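Local coordinates for light harvesting complex 1 Protein W (Rhodopseudomonas palustris, PDB 6Z5S) that sits in the light-harvesting 1 ring around the reaction centre, contacts bacteriochlorophyll and spirilloxanthin, and probably keeps a gap open for quinone passage, at residues V13-V18 and F79-V84. Numbering follows the deposited sequence.
Sequences VATAVV and FGTLFV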
ATOM      1  N   VAL A  13      -5.577  23.192 -48.076  1.00 83.34           N
ATOM      2  CA  VAL A  13      -5.450  22.591 -49.399  1.00 83.34           C
ATOM      3  C   VAL A  13      -4.066  22.849 -49.978  1.00 83.34           C
ATOM      4  O   VAL A  13      -3.476  21.970 -50.614  1.00 83.34           O
ATOM      5  CB  VAL A  13      -6.565  23.090 -50.336  1.00 83.34           C
ATOM      6  CG1 VAL A  13      -7.913  22.630 -49.833  1.00 83.34           C
ATOM      7  CG2 VAL A  13      -6.537  24.597 -50.458  1.00 83.34           C
ATOM      8  N   ALA A  14      -3.516  24.045 -49.761  1.00 83.54           N
ATOM      9  CA  ALA A  14      -2.177  24.329 -50.263  1.00 83.54           C
ATOM     10  C   ALA A  14      -1.133  23.491 -49.537  1.00 83.54           C
ATOM     11  O   ALA A  14      -0.146  23.052 -50.141  1.00 83.54           O
ATOM     12  CB  ALA A  14      -1.873  25.817 -50.123  1.00 83.54           C
ATOM     13  N   THR A  15      -1.343  23.241 -48.245  1.00 84.13           N
ATOM     14  CA  THR A  15      -0.446  22.366 -47.508  1.00 84.13           C
ATOM     15  C   THR A  15      -0.538  20.941 -48.019  1.00 84.13           C
ATOM     16  O   THR A  15       0.482  20.265 -48.165  1.00 84.13           O
ATOM     17  CB  THR A  15      -0.775  22.420 -46.024  1.00 84.13           C
ATOM     18  OG1 THR A  15      -0.896  23.789 -45.629  1.00 84.13           O
ATOM     19  CG2 THR A  15       0.315  21.744 -45.213  1.00 84.13           C
ATOM     20  N   ALA A  16      -1.753  20.466 -48.286  1.00 84.90           N
ATOM     21  CA  ALA A  16      -1.902  19.151 -48.894  1.00 84.90           C
ATOM     22  C   ALA A  16      -1.180  19.086 -50.230  1.00 84.90           C
ATOM     23  O   ALA A  16      -0.537  18.083 -50.549  1.00 84.90           O
ATOM     24  CB  ALA A  16      -3.380  18.815 -49.066  1.00 84.90           C
ATOM     25  N   VAL A  17      -1.250  20.164 -51.010  1.00 85.09           N
ATOM     26  CA  VAL A  17      -0.612  20.177 -52.322  1.00 85.09           C
ATOM     27  C   VAL A  17       0.900  20.082 -52.182  1.00 85.09           C
ATOM     28  O   VAL A  17       1.550  19.263 -52.842  1.00 85.09           O
ATOM     29  CB  VAL A  17      -1.026  21.432 -53.108  1.00 85.09           C
ATOM     30  CG1 VAL A  17      -0.053  21.688 -54.246  1.00 85.09           C
ATOM     31  CG2 VAL A  17      -2.431  21.267 -53.639  1.00 85.09           C
ATOM     32  N   VAL A  18       1.487  20.921 -51.326  1.00 85.06           N
ATOM     33  CA  VAL A  18       2.941  20.908 -51.201  1.00 85.06           C
ATOM     34  C   VAL A  18       3.421  19.613 -50.554  1.00 85.06           C
ATOM     35  O   VAL A  18       4.483  19.088 -50.915  1.00 85.06           O
ATOM     36  CB  VAL A  18       3.438  22.145 -50.433  1.00 85.06           C
ATOM     37  CG1 VAL A  18       3.110  23.408 -51.202  1.00 85.06           C
ATOM     38  CG2 VAL A  18       2.830  22.195 -49.050  1.00 85.06           C
ATOM     39  N   PHE A  79      -1.926  26.357 -36.811  1.00 72.13           N
ATOM     40  CA  PHE A  79      -1.710  25.243 -35.901  1.00 72.13           C
ATOM     41  C   PHE A  79      -2.266  23.948 -36.473  1.00 72.13           C
ATOM     42  O   PHE A  79      -1.629  22.895 -36.368  1.00 72.13           O
ATOM     43  CB  PHE A  79      -2.340  25.548 -34.546  1.00 72.13           C
ATOM     44  CG  PHE A  79      -2.044  24.521 -33.507  1.00 72.13           C
ATOM     45  CD1 PHE A  79      -0.747  24.107 -33.287  1.00 72.13           C
ATOM     46  CD2 PHE A  79      -3.055  23.971 -32.751  1.00 72.13           C
ATOM     47  CE1 PHE A  79      -0.464  23.163 -32.333  1.00 72.13           C
ATOM     48  CE2 PHE A  79      -2.779  23.027 -31.792  1.00 72.13           C
ATOM     49  CZ  PHE A  79      -1.483  22.622 -31.584  1.00 72.13           C
ATOM     50  N   GLY A  80      -3.456  23.999 -37.071  1.00 76.66           N
ATOM     51  CA  GLY A  80      -3.987  22.814 -37.718  1.00 76.66           C
ATOM     52  C   GLY A  80      -3.184  22.407 -38.933  1.00 76.66           C
ATOM     53  O   GLY A  80      -3.119  21.224 -39.277  1.00 76.66           O
ATOM     54  N   THR A  81      -2.549  23.372 -39.589  1.00 76.73           N
ATOM     55  CA  THR A  81      -1.699  23.064 -40.726  1.00 76.73           C
ATOM     56  C   THR A  81      -0.431  22.354 -40.281  1.00 76.73           C
ATOM     57  O   THR A  81       0.057  21.443 -40.962  1.00 76.73           O
ATOM     58  CB  THR A  81      -1.362  24.351 -41.460  1.00 76.73           C
ATOM     59  OG1 THR A  81      -2.574  25.006 -41.850  1.00 76.73           O
ATOM     60  CG2 THR A  81      -0.595  24.037 -42.666  1.00 76.73           C
ATOM     61  N   LEU A  82       0.112  22.769 -39.136  1.00 76.34           N
ATOM     62  CA  LEU A  82       1.258  22.091 -38.543  1.00 76.34           C
ATOM     63  C   LEU A  82       1.018  20.596 -38.401  1.00 76.34           C
ATOM     64  O   LEU A  82       1.974  19.815 -38.367  1.00 76.34           O
ATOM     65  CB  LEU A  82       1.569  22.703 -37.178  1.00 76.34           C
ATOM     66  CG  LEU A  82       3.022  22.729 -36.720  1.00 76.34           C
ATOM     67  CD1 LEU A  82       3.862  23.535 -37.682  1.00 76.34           C
ATOM     68  CD2 LEU A  82       3.110  23.308 -35.326  1.00 76.34           C
ATOM     69  N   PHE A  83      -0.245  20.182 -38.318  1.00 78.92           N
ATOM     70  CA  PHE A  83      -0.620  18.777 -38.249  1.00 78.92           C
ATOM     71  C   PHE A  83      -1.012  18.196 -39.599  1.00 78.92           C
ATOM     72  O   PHE A  83      -0.685  17.043 -39.886  1.00 78.92           O
ATOM     73  CB  PHE A  83      -1.779  18.585 -37.269  1.00 78.92           C
ATOM     74  CG  PHE A  83      -1.355  18.523 -35.834  1.00 78.92           C
ATOM     75  CD1 PHE A  83      -0.972  17.324 -35.264  1.00 78.92           C
ATOM     76  CD2 PHE A  83      -1.346  19.664 -35.052  1.00 78.92           C
ATOM     77  CE1 PHE A  83      -0.585  17.263 -33.940  1.00 78.92           C
ATOM     78  CE2 PHE A  83      -0.959  19.612 -33.731  1.00 78.92           C
ATOM     79  CZ  PHE A  83      -0.578  18.410 -33.173  1.00 78.92           C
ATOM     80  N   VAL A  84      -1.711  18.967 -40.437  1.00 80.40           N
ATOM     81  CA  VAL A  84      -2.184  18.428 -41.706  1.00 80.40           C
ATOM     82  C   VAL A  84      -1.043  18.226 -42.690  1.00 80.40           C
ATOM     83  O   VAL A  84      -1.177  17.441 -43.633  1.00 80.40           O
ATOM     84  CB  VAL A  84      -3.264  19.330 -42.334  1.00 80.40           C
ATOM     85  CG1 VAL A  84      -2.635  20.492 -43.073  1.00 80.40           C
ATOM     86  CG2 VAL A  84      -4.144  18.529 -43.267  1.00 80.40           C
TER
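In Thr-15 and Thr-81 alike, chi1 (-48° and -57°) lays the hydroxyl beside the residue's own backbone N and sets the methyl CG2 opposite that N, which leaves both methyls at the interface between the helices. The two CG2 atoms, of Thr-15 and Thr-81, lie 3.5 Å apart, and Thr-81 CG2 also meets the hydroxyl oxygen OG1 of Thr-15. Val-84 has the less common chi1 of 82°, with CG1 between its backbone N and carbonyl carbon, and this branch is the one that meets Thr-15: Val-84 CG1 sits 3.9 Å from Thr-15 CG2 and 4.0 Å from Thr-15 CB. The methyl of Thr-15 therefore faces two methyls, one from each of two residues three apart on helix 67-89. The side chains meet at a slant, and no hydrogen bond joins the segments. Each hydroxyl instead bonds within its own helix: Thr-15 OG1 to the carbonyl O of Ala-11, Thr-81 OG1 to that of Pro-77. Both threonines are buried. Thr-15 and Thr-81 also mark the nearest backbone approach, their CA atoms being 6.9 Å apart. Leu-82 points away from Thr-15 and touches bacteriochlorophyll a. Ala-14, Val-18 and Leu-82 all touch helix 37-57, the third helix of the bundle. Small side chains meeting between close helices, with threonine hydroxyls tied to the preceding turn, are often seen where helices pack in membrane proteins; here they join helix 10-24 to the pigment-contacting helix 67-89, predicted to span the membrane, in a three-helix protein.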